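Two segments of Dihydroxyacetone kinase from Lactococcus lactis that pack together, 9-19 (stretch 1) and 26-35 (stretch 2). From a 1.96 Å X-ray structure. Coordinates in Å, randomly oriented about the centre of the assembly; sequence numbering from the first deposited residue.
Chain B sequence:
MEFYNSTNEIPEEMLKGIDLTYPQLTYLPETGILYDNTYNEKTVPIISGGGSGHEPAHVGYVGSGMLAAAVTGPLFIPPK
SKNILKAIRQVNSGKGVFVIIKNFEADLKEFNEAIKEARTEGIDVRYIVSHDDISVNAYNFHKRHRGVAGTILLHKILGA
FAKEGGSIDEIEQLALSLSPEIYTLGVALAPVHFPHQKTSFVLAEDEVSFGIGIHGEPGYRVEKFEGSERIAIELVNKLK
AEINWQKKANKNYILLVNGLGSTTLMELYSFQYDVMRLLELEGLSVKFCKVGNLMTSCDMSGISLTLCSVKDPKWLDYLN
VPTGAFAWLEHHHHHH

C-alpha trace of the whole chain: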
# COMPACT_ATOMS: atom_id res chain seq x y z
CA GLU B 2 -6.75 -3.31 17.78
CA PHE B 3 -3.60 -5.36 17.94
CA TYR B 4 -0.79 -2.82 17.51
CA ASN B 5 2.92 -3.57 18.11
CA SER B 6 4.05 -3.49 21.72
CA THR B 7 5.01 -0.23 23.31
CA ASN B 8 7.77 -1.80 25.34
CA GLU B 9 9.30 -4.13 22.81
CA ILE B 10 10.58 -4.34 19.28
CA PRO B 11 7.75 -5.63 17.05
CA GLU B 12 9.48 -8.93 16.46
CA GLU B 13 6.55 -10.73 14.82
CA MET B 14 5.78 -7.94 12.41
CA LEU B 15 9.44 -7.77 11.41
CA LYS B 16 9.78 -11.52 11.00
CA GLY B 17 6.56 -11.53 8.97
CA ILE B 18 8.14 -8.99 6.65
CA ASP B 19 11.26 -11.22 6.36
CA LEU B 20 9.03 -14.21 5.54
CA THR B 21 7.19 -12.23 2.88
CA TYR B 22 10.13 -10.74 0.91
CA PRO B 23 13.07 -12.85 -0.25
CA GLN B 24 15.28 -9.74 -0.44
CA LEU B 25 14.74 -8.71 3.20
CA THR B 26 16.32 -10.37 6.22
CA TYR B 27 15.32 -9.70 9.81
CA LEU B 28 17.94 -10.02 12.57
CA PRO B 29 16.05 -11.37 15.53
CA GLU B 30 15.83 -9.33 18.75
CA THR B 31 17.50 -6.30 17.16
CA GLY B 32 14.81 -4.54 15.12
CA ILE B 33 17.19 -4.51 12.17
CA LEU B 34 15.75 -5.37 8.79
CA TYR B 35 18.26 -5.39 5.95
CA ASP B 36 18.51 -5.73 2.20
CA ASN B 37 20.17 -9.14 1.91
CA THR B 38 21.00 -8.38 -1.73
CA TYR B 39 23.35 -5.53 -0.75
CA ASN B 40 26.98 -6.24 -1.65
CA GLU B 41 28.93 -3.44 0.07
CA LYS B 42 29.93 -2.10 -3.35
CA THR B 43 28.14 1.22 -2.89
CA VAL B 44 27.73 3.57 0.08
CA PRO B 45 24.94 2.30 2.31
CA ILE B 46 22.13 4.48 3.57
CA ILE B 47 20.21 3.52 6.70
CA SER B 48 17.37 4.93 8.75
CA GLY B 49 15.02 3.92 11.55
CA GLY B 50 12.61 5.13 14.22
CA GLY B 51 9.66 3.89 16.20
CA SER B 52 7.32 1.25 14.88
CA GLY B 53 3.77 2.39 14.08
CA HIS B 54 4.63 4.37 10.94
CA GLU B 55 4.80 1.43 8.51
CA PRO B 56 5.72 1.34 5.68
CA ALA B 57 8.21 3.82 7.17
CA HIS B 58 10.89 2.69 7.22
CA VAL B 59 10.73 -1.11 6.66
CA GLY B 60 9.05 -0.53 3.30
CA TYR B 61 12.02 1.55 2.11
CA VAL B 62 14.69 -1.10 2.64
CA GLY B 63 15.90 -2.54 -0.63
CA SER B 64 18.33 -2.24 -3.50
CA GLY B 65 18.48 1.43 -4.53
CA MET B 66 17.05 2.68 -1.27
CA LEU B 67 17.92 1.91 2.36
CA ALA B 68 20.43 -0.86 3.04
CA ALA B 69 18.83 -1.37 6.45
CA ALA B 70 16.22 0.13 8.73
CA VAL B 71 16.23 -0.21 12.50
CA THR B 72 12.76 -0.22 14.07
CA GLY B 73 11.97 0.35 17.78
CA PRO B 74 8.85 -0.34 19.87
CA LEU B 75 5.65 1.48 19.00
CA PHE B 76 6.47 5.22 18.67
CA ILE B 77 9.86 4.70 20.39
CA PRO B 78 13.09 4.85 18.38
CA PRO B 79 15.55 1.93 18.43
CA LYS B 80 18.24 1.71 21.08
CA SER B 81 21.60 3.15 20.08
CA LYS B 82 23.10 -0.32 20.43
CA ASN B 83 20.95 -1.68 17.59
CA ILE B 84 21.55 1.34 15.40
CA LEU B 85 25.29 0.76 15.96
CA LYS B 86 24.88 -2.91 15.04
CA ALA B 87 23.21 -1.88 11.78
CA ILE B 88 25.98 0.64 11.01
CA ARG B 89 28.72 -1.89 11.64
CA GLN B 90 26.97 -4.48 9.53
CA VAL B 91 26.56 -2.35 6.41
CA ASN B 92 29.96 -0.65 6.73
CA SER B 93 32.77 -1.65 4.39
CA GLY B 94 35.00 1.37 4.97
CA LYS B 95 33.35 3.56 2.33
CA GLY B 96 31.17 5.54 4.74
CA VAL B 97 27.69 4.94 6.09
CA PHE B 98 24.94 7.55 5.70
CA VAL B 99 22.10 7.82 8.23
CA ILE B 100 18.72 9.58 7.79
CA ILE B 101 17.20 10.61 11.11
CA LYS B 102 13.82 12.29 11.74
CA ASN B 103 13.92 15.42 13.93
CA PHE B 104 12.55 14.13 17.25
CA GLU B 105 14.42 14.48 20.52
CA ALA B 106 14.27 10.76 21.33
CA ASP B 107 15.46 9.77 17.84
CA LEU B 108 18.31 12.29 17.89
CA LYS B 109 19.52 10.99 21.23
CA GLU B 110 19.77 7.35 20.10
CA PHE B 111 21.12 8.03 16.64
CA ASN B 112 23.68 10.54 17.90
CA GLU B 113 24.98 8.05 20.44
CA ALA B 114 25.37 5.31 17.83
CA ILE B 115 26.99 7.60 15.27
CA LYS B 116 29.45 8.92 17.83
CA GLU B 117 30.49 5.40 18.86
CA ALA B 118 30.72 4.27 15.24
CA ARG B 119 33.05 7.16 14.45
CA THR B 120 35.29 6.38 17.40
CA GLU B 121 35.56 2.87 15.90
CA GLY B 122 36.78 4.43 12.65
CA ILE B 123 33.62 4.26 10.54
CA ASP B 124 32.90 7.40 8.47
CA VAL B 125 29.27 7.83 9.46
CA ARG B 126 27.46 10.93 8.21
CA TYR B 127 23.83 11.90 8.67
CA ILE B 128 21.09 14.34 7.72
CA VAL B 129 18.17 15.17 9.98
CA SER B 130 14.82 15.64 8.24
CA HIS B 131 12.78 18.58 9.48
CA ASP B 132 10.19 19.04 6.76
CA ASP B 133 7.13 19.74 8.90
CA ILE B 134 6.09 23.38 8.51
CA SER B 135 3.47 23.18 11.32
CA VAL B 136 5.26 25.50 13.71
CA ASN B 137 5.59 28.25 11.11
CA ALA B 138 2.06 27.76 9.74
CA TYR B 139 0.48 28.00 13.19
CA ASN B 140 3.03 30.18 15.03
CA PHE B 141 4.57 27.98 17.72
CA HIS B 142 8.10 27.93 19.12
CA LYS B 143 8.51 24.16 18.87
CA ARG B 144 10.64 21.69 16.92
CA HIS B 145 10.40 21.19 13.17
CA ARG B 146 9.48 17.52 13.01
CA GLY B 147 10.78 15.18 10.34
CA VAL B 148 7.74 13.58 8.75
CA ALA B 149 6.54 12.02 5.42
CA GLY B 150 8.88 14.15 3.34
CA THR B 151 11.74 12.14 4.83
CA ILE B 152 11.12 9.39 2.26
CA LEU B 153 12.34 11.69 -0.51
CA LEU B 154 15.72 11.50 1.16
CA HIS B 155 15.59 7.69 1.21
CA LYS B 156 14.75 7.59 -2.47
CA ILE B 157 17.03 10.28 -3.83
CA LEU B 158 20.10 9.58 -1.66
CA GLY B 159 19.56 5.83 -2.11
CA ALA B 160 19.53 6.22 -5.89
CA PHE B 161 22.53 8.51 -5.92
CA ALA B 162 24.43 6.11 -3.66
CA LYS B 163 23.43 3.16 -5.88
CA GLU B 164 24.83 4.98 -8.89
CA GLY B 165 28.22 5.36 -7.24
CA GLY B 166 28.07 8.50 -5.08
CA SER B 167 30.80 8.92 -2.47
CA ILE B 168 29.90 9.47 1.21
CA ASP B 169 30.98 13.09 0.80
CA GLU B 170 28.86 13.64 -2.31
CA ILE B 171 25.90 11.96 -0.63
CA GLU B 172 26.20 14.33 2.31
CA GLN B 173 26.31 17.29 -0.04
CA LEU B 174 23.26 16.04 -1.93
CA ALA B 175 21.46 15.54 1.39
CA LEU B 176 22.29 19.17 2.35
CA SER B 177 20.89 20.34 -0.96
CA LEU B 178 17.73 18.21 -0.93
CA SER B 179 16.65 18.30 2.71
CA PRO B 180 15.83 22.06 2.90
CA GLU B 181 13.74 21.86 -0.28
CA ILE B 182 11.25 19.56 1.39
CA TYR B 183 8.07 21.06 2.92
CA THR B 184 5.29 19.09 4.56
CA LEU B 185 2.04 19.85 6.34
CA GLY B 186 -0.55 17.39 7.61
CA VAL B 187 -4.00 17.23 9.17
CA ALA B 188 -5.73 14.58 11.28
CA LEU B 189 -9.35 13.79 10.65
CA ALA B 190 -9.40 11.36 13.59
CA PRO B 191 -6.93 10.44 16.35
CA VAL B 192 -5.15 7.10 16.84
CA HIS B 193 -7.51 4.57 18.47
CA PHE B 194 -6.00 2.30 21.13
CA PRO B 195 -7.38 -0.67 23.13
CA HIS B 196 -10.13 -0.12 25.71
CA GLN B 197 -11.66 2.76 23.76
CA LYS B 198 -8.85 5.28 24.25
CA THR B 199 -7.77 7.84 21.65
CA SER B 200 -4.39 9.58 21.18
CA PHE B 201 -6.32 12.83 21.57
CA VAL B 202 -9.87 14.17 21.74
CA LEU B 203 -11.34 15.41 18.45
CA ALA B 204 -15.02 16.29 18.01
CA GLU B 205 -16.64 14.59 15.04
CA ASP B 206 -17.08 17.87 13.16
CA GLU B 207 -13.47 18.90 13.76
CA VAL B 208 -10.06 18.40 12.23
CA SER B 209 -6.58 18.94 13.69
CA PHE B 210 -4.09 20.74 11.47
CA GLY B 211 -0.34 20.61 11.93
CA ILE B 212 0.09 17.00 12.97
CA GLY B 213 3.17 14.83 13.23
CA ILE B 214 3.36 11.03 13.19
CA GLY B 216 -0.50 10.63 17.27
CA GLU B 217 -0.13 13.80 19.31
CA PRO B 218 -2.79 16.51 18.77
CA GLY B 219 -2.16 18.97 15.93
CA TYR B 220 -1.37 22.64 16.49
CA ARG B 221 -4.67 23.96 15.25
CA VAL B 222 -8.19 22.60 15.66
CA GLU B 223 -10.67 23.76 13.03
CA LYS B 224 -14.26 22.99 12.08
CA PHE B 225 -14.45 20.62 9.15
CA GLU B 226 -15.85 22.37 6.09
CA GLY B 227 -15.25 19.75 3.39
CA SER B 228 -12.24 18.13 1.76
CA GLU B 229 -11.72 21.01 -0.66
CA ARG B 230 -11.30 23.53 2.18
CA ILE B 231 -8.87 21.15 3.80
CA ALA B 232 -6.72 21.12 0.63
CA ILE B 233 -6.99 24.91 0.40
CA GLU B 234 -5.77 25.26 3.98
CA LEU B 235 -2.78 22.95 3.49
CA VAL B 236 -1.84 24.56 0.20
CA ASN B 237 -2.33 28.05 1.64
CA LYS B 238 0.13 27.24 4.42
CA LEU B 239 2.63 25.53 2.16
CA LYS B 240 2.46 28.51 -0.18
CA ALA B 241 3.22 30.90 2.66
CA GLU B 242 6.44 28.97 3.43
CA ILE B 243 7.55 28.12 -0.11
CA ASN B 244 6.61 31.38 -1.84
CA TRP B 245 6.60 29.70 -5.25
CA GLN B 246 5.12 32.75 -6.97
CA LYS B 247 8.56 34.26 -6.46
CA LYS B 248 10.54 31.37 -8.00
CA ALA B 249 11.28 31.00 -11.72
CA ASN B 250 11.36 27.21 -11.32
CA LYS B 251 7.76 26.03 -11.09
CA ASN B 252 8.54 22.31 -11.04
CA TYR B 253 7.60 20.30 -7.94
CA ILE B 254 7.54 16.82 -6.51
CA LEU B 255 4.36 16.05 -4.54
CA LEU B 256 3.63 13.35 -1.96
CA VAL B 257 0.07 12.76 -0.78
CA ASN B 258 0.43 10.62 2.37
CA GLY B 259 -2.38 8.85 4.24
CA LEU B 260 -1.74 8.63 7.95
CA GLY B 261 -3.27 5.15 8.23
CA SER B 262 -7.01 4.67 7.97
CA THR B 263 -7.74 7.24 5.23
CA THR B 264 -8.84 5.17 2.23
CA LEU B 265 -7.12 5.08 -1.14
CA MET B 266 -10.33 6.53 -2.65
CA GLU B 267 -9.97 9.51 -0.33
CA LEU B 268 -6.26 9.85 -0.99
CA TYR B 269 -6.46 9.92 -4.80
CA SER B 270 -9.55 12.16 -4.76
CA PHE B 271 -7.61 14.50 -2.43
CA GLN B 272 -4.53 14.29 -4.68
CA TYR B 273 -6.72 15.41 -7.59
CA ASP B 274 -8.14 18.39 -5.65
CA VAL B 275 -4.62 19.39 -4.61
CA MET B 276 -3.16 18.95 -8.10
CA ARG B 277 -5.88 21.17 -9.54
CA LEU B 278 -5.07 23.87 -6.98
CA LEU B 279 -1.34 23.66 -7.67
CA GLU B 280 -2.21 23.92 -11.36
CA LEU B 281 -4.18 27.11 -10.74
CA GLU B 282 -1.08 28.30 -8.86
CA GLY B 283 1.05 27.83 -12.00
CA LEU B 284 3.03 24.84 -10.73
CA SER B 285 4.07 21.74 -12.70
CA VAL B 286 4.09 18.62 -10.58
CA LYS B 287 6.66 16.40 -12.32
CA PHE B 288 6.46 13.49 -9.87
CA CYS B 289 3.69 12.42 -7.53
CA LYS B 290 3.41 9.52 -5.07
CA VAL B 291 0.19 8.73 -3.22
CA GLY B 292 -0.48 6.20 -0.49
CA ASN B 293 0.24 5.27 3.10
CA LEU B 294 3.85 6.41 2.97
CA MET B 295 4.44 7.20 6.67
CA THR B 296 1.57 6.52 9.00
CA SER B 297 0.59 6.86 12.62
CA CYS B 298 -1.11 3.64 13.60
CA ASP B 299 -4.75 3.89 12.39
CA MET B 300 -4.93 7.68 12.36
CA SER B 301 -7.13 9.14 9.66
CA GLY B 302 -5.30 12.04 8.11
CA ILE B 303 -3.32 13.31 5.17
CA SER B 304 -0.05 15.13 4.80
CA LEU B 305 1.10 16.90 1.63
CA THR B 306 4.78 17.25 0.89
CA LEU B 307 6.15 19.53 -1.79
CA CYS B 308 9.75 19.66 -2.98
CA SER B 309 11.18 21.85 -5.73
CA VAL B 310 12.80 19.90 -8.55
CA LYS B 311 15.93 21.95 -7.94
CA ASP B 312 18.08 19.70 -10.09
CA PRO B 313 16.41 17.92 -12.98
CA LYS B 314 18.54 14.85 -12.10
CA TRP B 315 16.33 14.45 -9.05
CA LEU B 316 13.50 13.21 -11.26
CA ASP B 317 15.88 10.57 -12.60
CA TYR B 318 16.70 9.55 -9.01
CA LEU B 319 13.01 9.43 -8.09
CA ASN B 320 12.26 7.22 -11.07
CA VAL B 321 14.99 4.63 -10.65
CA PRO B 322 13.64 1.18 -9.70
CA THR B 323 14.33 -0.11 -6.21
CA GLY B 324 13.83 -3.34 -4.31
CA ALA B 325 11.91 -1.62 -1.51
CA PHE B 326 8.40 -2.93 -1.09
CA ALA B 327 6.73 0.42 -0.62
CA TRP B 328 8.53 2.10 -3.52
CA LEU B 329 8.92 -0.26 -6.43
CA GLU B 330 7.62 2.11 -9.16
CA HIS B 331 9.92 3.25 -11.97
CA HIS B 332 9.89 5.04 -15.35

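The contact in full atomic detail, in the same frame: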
# COMPACT_ATOMS: atom_id res chain seq x y z
N GLU B 9 8.41 -3.21 23.48
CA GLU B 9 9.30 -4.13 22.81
C GLU B 9 9.32 -3.92 21.32
O GLU B 9 8.34 -3.50 20.73
CB GLU B 9 8.98 -5.59 23.13
CG GLU B 9 8.52 -5.87 24.54
CD GLU B 9 8.22 -7.33 24.76
OE1 GLU B 9 9.04 -8.17 24.33
OE2 GLU B 9 7.17 -7.65 25.37
N ILE B 10 10.46 -4.24 20.73
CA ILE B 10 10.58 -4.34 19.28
C ILE B 10 9.48 -5.25 18.75
O ILE B 10 9.20 -6.29 19.35
CB ILE B 10 11.98 -4.88 18.92
CG1 ILE B 10 13.04 -3.81 19.23
CG2 ILE B 10 12.07 -5.26 17.43
CD1 ILE B 10 14.42 -4.38 19.43
N PRO B 11 8.86 -4.87 17.62
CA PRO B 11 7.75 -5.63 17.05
C PRO B 11 8.28 -6.84 16.27
O PRO B 11 8.29 -6.87 15.04
CB PRO B 11 7.13 -4.63 16.08
CG PRO B 11 8.31 -3.87 15.59
CD PRO B 11 9.18 -3.68 16.81
N GLU B 12 8.72 -7.83 17.02
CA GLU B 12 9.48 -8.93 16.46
C GLU B 12 8.66 -9.74 15.45
O GLU B 12 9.18 -10.14 14.41
CB GLU B 12 9.94 -9.82 17.62
CG GLU B 12 10.82 -10.96 17.19
CD GLU B 12 12.30 -10.62 17.21
OE1 GLU B 12 12.66 -9.43 17.36
OE2 GLU B 12 13.09 -11.60 17.08
N GLU B 13 7.40 -10.00 15.75
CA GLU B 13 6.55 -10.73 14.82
C GLU B 13 6.29 -10.01 13.52
O GLU B 13 6.30 -10.64 12.46
CB GLU B 13 5.23 -11.14 15.48
CG GLU B 13 5.41 -12.23 16.52
CD GLU B 13 4.07 -12.62 17.12
OE1 GLU B 13 3.16 -11.77 17.11
OE2 GLU B 13 3.91 -13.77 17.58
N MET B 14 6.05 -8.70 13.59
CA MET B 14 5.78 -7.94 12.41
C MET B 14 7.03 -7.99 11.54
O MET B 14 6.94 -8.20 10.34
CB MET B 14 5.52 -6.48 12.77
CG MET B 14 5.34 -5.61 11.54
SD MET B 14 5.42 -3.85 11.89
CE MET B 14 7.18 -3.54 11.77
N LEU B 15 8.20 -7.80 12.16
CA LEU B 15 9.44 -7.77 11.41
C LEU B 15 9.77 -9.13 10.80
O LEU B 15 10.22 -9.21 9.66
CB LEU B 15 10.61 -7.23 12.25
CG LEU B 15 10.44 -5.75 12.65
CD1 LEU B 15 11.31 -5.31 13.83
CD2 LEU B 15 10.55 -4.79 11.46
N LYS B 16 9.56 -10.19 11.55
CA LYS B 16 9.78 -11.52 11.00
C LYS B 16 8.77 -11.82 9.89
O LYS B 16 9.12 -12.48 8.91
CB LYS B 16 9.74 -12.61 12.06
CG LYS B 16 10.13 -13.97 11.51
CD LYS B 16 11.44 -13.93 10.70
CE LYS B 16 11.84 -15.34 10.31
NZ LYS B 16 13.16 -15.38 9.62
N GLY B 17 7.54 -11.34 10.03
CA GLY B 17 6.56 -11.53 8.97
C GLY B 17 6.95 -10.85 7.68
O GLY B 17 6.72 -11.38 6.57
N ILE B 18 7.54 -9.66 7.80
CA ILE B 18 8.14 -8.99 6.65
C ILE B 18 9.24 -9.84 6.00
O ILE B 18 9.23 -10.05 4.79
CB ILE B 18 8.61 -7.57 7.01
CG1 ILE B 18 7.38 -6.68 7.30
CG2 ILE B 18 9.38 -6.92 5.86
CD1 ILE B 18 7.73 -5.31 7.87
N ASP B 19 10.18 -10.34 6.81
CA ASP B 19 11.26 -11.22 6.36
C ASP B 19 10.71 -12.46 5.63
O ASP B 19 11.24 -12.87 4.60
CB ASP B 19 12.08 -11.63 7.61
CG ASP B 19 13.05 -12.78 7.36
OD1 ASP B 19 12.65 -13.81 6.81
OD2 ASP B 19 14.22 -12.67 7.78
N THR B 26 16.01 -9.45 5.14
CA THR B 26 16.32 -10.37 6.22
C THR B 26 16.17 -9.64 7.54
O THR B 26 16.60 -8.49 7.67
CB THR B 26 17.72 -11.01 6.06
OG1 THR B 26 17.71 -11.79 4.85
CG2 THR B 26 18.02 -11.97 7.24
N TYR B 27 15.55 -10.31 8.51
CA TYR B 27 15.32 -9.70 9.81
C TYR B 27 16.32 -10.34 10.77
O TYR B 27 16.48 -11.56 10.77
CB TYR B 27 13.88 -9.92 10.34
CG TYR B 27 13.79 -9.40 11.75
CD1 TYR B 27 14.19 -8.10 12.03
CD2 TYR B 27 13.35 -10.18 12.79
CE1 TYR B 27 14.16 -7.60 13.30
CE2 TYR B 27 13.30 -9.67 14.09
CZ TYR B 27 13.72 -8.39 14.33
OH TYR B 27 13.70 -7.86 15.60
N LEU B 28 16.99 -9.52 11.56
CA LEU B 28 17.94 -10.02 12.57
C LEU B 28 17.27 -10.07 13.94
O LEU B 28 16.98 -9.02 14.53
CB LEU B 28 19.15 -9.10 12.67
CG LEU B 28 20.17 -9.09 11.54
CD1 LEU B 28 21.14 -7.96 11.79
CD2 LEU B 28 20.91 -10.42 11.51
N PRO B 29 17.01 -11.27 14.44
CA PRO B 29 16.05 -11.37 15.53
C PRO B 29 16.54 -10.60 16.77
O PRO B 29 17.74 -10.53 17.03
CB PRO B 29 16.00 -12.87 15.82
CG PRO B 29 16.55 -13.53 14.61
CD PRO B 29 17.57 -12.58 14.06
N GLU B 30 15.58 -10.04 17.50
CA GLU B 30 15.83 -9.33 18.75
C GLU B 30 16.62 -8.04 18.59
O GLU B 30 17.07 -7.47 19.58
CB GLU B 30 16.47 -10.25 19.81
CG GLU B 30 15.65 -11.51 20.09
CD GLU B 30 14.29 -11.21 20.67
OE1 GLU B 30 14.04 -10.04 21.06
OE2 GLU B 30 13.44 -12.13 20.76
N THR B 31 16.81 -7.57 17.36
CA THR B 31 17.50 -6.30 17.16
C THR B 31 16.67 -5.20 16.49
O THR B 31 17.04 -4.02 16.56
CB THR B 31 18.74 -6.45 16.26
OG1 THR B 31 18.31 -6.68 14.91
CG2 THR B 31 19.61 -7.61 16.74
N GLY B 32 15.59 -5.56 15.83
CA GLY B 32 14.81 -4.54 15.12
C GLY B 32 15.42 -4.19 13.77
O GLY B 32 14.94 -3.33 13.04
N ILE B 33 16.50 -4.87 13.42
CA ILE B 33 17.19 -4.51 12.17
C ILE B 33 16.67 -5.36 11.04
O ILE B 33 16.73 -6.57 11.09
CB ILE B 33 18.71 -4.75 12.25
CG1 ILE B 33 19.30 -3.93 13.40
CG2 ILE B 33 19.35 -4.35 10.87
CD1 ILE B 33 20.71 -4.31 13.81
N LEU B 34 16.15 -4.70 10.01
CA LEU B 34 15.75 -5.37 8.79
C LEU B 34 16.69 -4.86 7.70
O LEU B 34 16.86 -3.65 7.54
CB LEU B 34 14.31 -4.97 8.46
CG LEU B 34 13.61 -5.61 7.26
CD1 LEU B 34 13.20 -7.00 7.72
CD2 LEU B 34 12.38 -4.75 6.89
N TYR B 35 17.30 -5.78 6.95
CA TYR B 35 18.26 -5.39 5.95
C TYR B 35 18.00 -5.98 4.57
O TYR B 35 17.40 -7.04 4.42
CB TYR B 35 19.71 -5.62 6.41
CG TYR B 35 20.12 -7.06 6.58
CD1 TYR B 35 20.79 -7.74 5.55
CD2 TYR B 35 19.88 -7.75 7.76
CE1 TYR B 35 21.17 -9.04 5.69
CE2 TYR B 35 20.27 -9.07 7.91
CZ TYR B 35 20.92 -9.71 6.87
OH TYR B 35 21.34 -11.02 6.97
O HOH W 1 15.23 -13.75 11.04

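Stretch 1 enters as an extended segment and turns into a helix that begins at E12 and runs on past D19, with P11 at the N-cap position. Stretch 2 is a β-hairpin: T26 and Y35 pair through both backbone hydrogen bonds (T26 N to Y35 O and Y35 N to T26 O, each 2.9 Å), L28 N bonds I33 O at 3.0 Å, and the chain reverses between them. The helix lies against the hairpin, running roughly antiparallel to strand 26-28 (151°) with a closest axial approach of 7.2 Å, so its start meets the turn and D19 meets T26. Together the two stretches bury 542 Å².

E9 makes no contact, and the interface begins at I10, whose side chain points toward the turn. Its CD1 lies 3.8 Å from T31 C, while its CG2 packs 3.7 Å from G32 CA and 3.6 Å from Y27 OH. G32 adopts backbone angles (81/2) that by themselves call for glycine, and its bare CA leaves a surface on which both I10 and L15 can rest.

P11 does not touch stretch 2, but E12, the next residue and the first of the helix, is the polar centre of the contact at the start of the helix. Its CB points sideways, yet the carboxylate reaches the hairpin. E12 OE1 accepts a short hydrogen bond from Y27 OH (2.6 Å), near the plane of the tyrosine ring. The amide of E30 donates a bifurcated hydrogen bond to both oxygens, E30 N to E12 OE1 and E30 N to E12 OE2 each 3.0 Å. The carboxylate thus binds the turn and the tyrosine at once. Y27 OH is itself held in place by G32 N, which donates to it at 3.0 Å, so the hydroxyl links the helix to the far side of the turn. One feature is less favourable: E12 OE2 and E30 OE2 bring like charges within 3.7 Å of each other.

E13 points away and M14 is out of reach; the next contact is L15. Its CB sits over one face of the Y27 ring, 3.6 Å from the centroid and only 9° off the normal, a CH-π contact in which the aliphatic carbon meets the π cloud. L15 CD1 extends this apolar packing to Y27 CE1 (3.7 Å) and G32 CA (3.8 Å).

K16 passes obliquely by the same ring, its N 4.0 Å from Y27 CD2. Its amine forms a salt bridge to D19 within the helix, K16 NZ to D19 OD1 at 3.3 Å, weak as a hydrogen bond. A water that accepts from K16 NZ (3.0 Å) and donates to Y27 O (2.5 Å) connects the lysine to the strand.

G17 makes no contact, and I18 returns to apolar packing, with its CG2 3.8 Å from L34 CD2. D19 closes the interface: D19 OD2 accepts a well-directed hydrogen bond from Y27 N (2.8 Å, 161°). Y27 is therefore gripped at both ends, its amide by D19 and its hydroxyl by E12, with L15 over the ring between them.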